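Local coordinates for protein D-hydantoinase (Ralstonia pickettii, PDB 1NFG) that probably hydrolyses the cyclic amide bond of D-hydantoin derivatives stereospecifically, using two zinc ions in each subunit, at residues M151-R154 with G155-I159; N184-A187 with A188-L191. All coordinates share one frame; numbering follows the deposited sequence.

Overall arrangement
Both contacts are local, each one unbroken run of chain folded on itself in an amidohydrolase-family TIM barrel, and both are partly buried. Contact 1, beside the metal centre, is an irregular loop that carries the Tyr153 side chain to within about 5 Å of a zinc ion; its bend, Arg154 to Met156, is exposed. Contact 2, the first turns of helix 185-197, belongs to the shell outside it, has no fully exposed residue and packs against a second subunit. Carbonyl-centred turn bonding and methionine packing dominate 151-159, whereas helical bonding and a capped end dominate 184-191. Centred 11 Å apart, they meet through a salt bridge between Arg154 NH1 and Asp186 OD1, 2.7 Å long.

Contact 1: M151-R154 with G155-I159; sequences MAYR and GMNMI
Tyr153 O and the backbone amides of Asn157 and Met158 close a tight loop turn in the amidohydrolase fold, between helices 130-135 and 161-174. The packed side is built round this carbonyl. Asn157 N reaches Tyr153 O at 3.0 Å, lying in the carbonyl plane, while Met158 N, also 3.0 Å from Tyr153 O, lies 45° out of that plane, above it. Both bonds are nearly straight, and a weak third one comes from Met156 N, so the oxygen gathers amides from three consecutive residues. This draws the chain into a compact bend and sets the backbone from which the Tyr153 side chain leaves. Tyr153 CB lies 4.0 Å from Asn157 CB, the two side chains running side by side in the same direction. The tyrosine ring continues inward to meet His181, a zinc ligand, and Thr286; Tyr153 probably binds substrate. Met158 belongs to the packed side too: its CB lies against the Ala152 and Tyr153 carbonyls, and with CG anti to the backbone N (chi1 -172°) its chain is carried back past the Met151 carbonyl before bending at the sulfur. Its CE then packs on CD of Arg154, 3.6 Å away.

The outer side is looser. Gly155 and Met156 are exposed at the bend, where Met156 meets Tyr153 through CB, 4.3 Å from Tyr153 CB, and its CE stands obliquely over the rim of the ring. Arg154 also reaches outward, its guanidinium having Asp186 as main polar partner. Met158 SD approaches the edge of that group, near its plane, in a weak bond from Arg154 NH1 to Met158 SD of 3.4 Å.

Contact 2: N184-A187 with A188-L191; sequences NGDA and ADYL
Asp189 N bonds to Gly185 O in the first turns of helix 185-197, an alpha-helix opened by an N-cap; the bond is nearly straight and 2.8 Å long. With CG anti to its own carbonyl carbon (chi1 -73°), the Asp189 side chain is carried toward the start of the helix, and its carboxylate lies over that same Gly185 carbonyl. The CB of Asp186 points away from 188-191, and its OD1, paired with Arg154, is 4.3 Å from Asp189 OD2. The closeness of these like charges is probably eased by the arginine, which also packs against Asp189.

Tyr190 is turned the other way. Its CG is anti to the backbone N (chi1 170°), so the ring leads away from the preceding turn, leaving CB 3.4 Å from Ala187 O, which lies at the ring edge. The phenol bonds to Asp169 of the second subunit and to Lys194. Leu191 packs on Ile228 of that subunit, and its CG sits beside Ala187 O as well. Helical bonds from Ala188 N to Asn184 O and from Tyr190 N to Asp186 O hold the backbone turn from which these side chains project. Asn184 completes the start: its ND2 bonds to Glu217 and to Asp161 of the second subunit, while OD1 caps the helix by accepting Ala187 N at 2.6 Å.

Contact 1: M151-R154 with G155-I159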
loop_
_atom_site.group_PDB
_atom_site.type_symbol
_atom_site.label_atom_id
_atom_site.label_comp_id
_atom_site.label_asym_id
_atom_site.label_seq_id
_atom_site.Cartn_x
_atom_site.Cartn_y
_atom_site.Cartn_z
ATOM N N MET A 151 -5.028 12.043 -22.341
ATOM C CA MET A 151 -4.901 10.595 -22.462
ATOM C C MET A 151 -6.237 9.978 -22.850
ATOM O O MET A 151 -6.332 8.772 -23.057
ATOM C CB MET A 151 -4.399 9.989 -21.148
ATOM C CG MET A 151 -2.946 10.337 -20.846
ATOM S SD MET A 151 -2.348 9.803 -19.217
ATOM C CE MET A 151 -1.760 8.099 -19.571
ATOM N N ALA A 152 -7.267 10.814 -22.944
ATOM C CA ALA A 152 -8.603 10.370 -23.320
ATOM C C ALA A 152 -9.108 11.240 -24.467
ATOM O O ALA A 152 -8.372 12.096 -24.965
ATOM C CB ALA A 152 -9.545 10.467 -22.134
ATOM N N TYR A 153 -10.362 11.020 -24.872
ATOM C CA TYR A 153 -10.994 11.753 -25.973
ATOM C C TYR A 153 -10.402 11.344 -27.320
ATOM O O TYR A 153 -9.679 12.112 -27.957
ATOM C CB TYR A 153 -10.838 13.259 -25.784
ATOM C CG TYR A 153 -11.440 13.780 -24.502
ATOM C CD1 TYR A 153 -12.725 13.403 -24.107
ATOM C CD2 TYR A 153 -10.745 14.687 -23.706
ATOM C CE1 TYR A 153 -13.306 13.925 -22.947
ATOM C CE2 TYR A 153 -11.313 15.216 -22.545
ATOM C CZ TYR A 153 -12.594 14.834 -22.171
ATOM O OH TYR A 153 -13.159 15.372 -21.029
ATOM N N ARG A 154 -10.721 10.126 -27.742
ATOM C CA ARG A 154 -10.237 9.572 -29.003
ATOM C C ARG A 154 -10.593 10.476 -30.184
ATOM O O ARG A 154 -11.695 11.034 -30.245
ATOM C CB ARG A 154 -10.860 8.192 -29.228
ATOM C CG ARG A 154 -10.111 7.312 -30.209
ATOM C CD ARG A 154 -8.879 6.740 -29.551
ATOM N NE ARG A 154 -8.169 5.796 -30.404
ATOM C CZ ARG A 154 -7.131 5.072 -29.997
ATOM N NH1 ARG A 154 -6.689 5.187 -28.751
ATOM N NH2 ARG A 154 -6.526 4.236 -30.831
ATOM N N GLY A 155 -9.658 10.609 -31.123
ATOM C CA GLY A 155 -9.892 11.433 -32.298
ATOM C C GLY A 155 -10.370 12.845 -32.001
ATOM O O GLY A 155 -11.239 13.378 -32.693
ATOM N N MET A 156 -9.805 13.453 -30.967
ATOM C CA MET A 156 -10.167 14.810 -30.593
ATOM C C MET A 156 -9.004 15.446 -29.841
ATOM O O MET A 156 -8.460 16.451 -30.282
ATOM C CB MET A 156 -11.428 14.804 -29.730
ATOM C CG MET A 156 -12.095 16.165 -29.611
ATOM S SD MET A 156 -13.539 16.190 -28.503
ATOM C CE MET A 156 -12.823 16.981 -27.012
ATOM N N ASN A 157 -8.609 14.850 -28.719
ATOM C CA ASN A 157 -7.504 15.375 -27.919
ATOM C C ASN A 157 -6.448 14.324 -27.595
ATOM O O ASN A 157 -5.279 14.652 -27.401
ATOM C CB ASN A 157 -8.020 15.933 -26.593
ATOM C CG ASN A 157 -8.692 17.280 -26.736
ATOM O OD1 ASN A 157 -9.675 17.429 -27.463
ATOM N ND2 ASN A 157 -8.170 18.274 -26.028
ATOM N N MET A 158 -6.866 13.063 -27.537
ATOM C CA MET A 158 -5.978 11.966 -27.170
ATOM C C MET A 158 -4.671 11.801 -27.934
ATOM O O MET A 158 -4.640 11.792 -29.162
ATOM C CB MET A 158 -6.739 10.630 -27.208
ATOM C CG MET A 158 -5.923 9.450 -26.650
ATOM S SD MET A 158 -6.765 7.828 -26.581
ATOM C CE MET A 158 -8.457 8.333 -26.311
ATOM N N ILE A 159 -3.592 11.660 -27.172
ATOM C CA ILE A 159 -2.265 11.424 -27.715
ATOM C C ILE A 159 -1.802 10.136 -27.025
ATOM O O ILE A 159 -2.485 9.640 -26.131
ATOM C CB ILE A 159 -1.309 12.606 -27.420
ATOM C CG1 ILE A 159 -1.272 12.923 -25.918
ATOM C CG2 ILE A 159 -1.765 13.830 -28.205
ATOM C CD1 ILE A 159 -0.244 12.133 -25.137
#

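Contact 2: N184-A187 with A188-L191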
loop_
_atom_site.group_PDB
_atom_site.type_symbol
_atom_site.label_atom_id
_atom_site.label_comp_id
_atom_site.label_asym_id
_atom_site.label_seq_id
_atom_site.Cartn_x
_atom_site.Cartn_y
_atom_site.Cartn_z
ATOM N N ASN A 184 -8.066 6.591 -19.082
ATOM C CA ASN A 184 -7.754 5.666 -20.153
ATOM C C ASN A 184 -8.921 5.771 -21.126
ATOM O O ASN A 184 -9.999 5.199 -20.902
ATOM C CB ASN A 184 -7.609 4.243 -19.638
ATOM C CG ASN A 184 -7.249 3.274 -20.740
ATOM O OD1 ASN A 184 -8.030 3.076 -21.678
ATOM N ND2 ASN A 184 -6.060 2.673 -20.650
ATOM N N GLY A 185 -8.689 6.532 -22.197
ATOM C CA GLY A 185 -9.705 6.771 -23.207
ATOM C C GLY A 185 -10.304 5.532 -23.826
ATOM O O GLY A 185 -11.520 5.441 -23.997
ATOM N N ASP A 186 -9.453 4.575 -24.166
ATOM C CA ASP A 186 -9.928 3.347 -24.766
ATOM C C ASP A 186 -10.829 2.605 -23.797
ATOM O O ASP A 186 -11.896 2.124 -24.183
ATOM C CB ASP A 186 -8.742 2.491 -25.190
ATOM C CG ASP A 186 -7.842 3.218 -26.166
ATOM O OD1 ASP A 186 -8.391 3.894 -27.066
ATOM O OD2 ASP A 186 -6.603 3.115 -26.041
ATOM N N ALA A 187 -10.424 2.527 -22.534
ATOM C CA ALA A 187 -11.250 1.847 -21.551
ATOM C C ALA A 187 -12.605 2.540 -21.518
ATOM O O ALA A 187 -13.647 1.884 -21.523
ATOM C CB ALA A 187 -10.598 1.894 -20.181
ATOM N N ALA A 188 -12.596 3.869 -21.495
ATOM C CA ALA A 188 -13.847 4.619 -21.470
ATOM C C ALA A 188 -14.690 4.318 -22.713
ATOM O O ALA A 188 -15.873 3.999 -22.604
ATOM C CB ALA A 188 -13.566 6.110 -21.379
ATOM N N ASP A 189 -14.082 4.419 -23.891
ATOM C CA ASP A 189 -14.802 4.148 -25.128
ATOM C C ASP A 189 -15.484 2.793 -25.082
ATOM O O ASP A 189 -16.661 2.675 -25.430
ATOM C CB ASP A 189 -13.865 4.207 -26.331
ATOM C CG ASP A 189 -13.451 5.621 -26.666
ATOM O OD1 ASP A 189 -14.299 6.531 -26.510
ATOM O OD2 ASP A 189 -12.288 5.820 -27.094
ATOM N N TYR A 190 -14.742 1.775 -24.649
ATOM C CA TYR A 190 -15.276 0.417 -24.539
ATOM C C TYR A 190 -16.567 0.407 -23.723
ATOM O O TYR A 190 -17.580 -0.154 -24.147
ATOM C CB TYR A 190 -14.246 -0.491 -23.868
ATOM C CG TYR A 190 -14.776 -1.859 -23.491
ATOM C CD1 TYR A 190 -14.798 -2.904 -24.413
ATOM C CD2 TYR A 190 -15.268 -2.104 -22.204
ATOM C CE1 TYR A 190 -15.296 -4.165 -24.066
ATOM C CE2 TYR A 190 -15.769 -3.357 -21.846
ATOM C CZ TYR A 190 -15.780 -4.384 -22.780
ATOM O OH TYR A 190 -16.274 -5.620 -22.424
ATOM N N LEU A 191 -16.529 1.029 -22.551
ATOM C CA LEU A 191 -17.701 1.068 -21.692
ATOM C C LEU A 191 -18.794 1.970 -22.241
ATOM O O LEU A 191 -19.974 1.640 -22.151
ATOM C CB LEU A 191 -17.305 1.513 -20.280
ATOM C CG LEU A 191 -16.387 0.546 -19.519
ATOM C CD1 LEU A 191 -15.873 1.199 -18.250
ATOM C CD2 LEU A 191 -17.146 -0.733 -19.192
#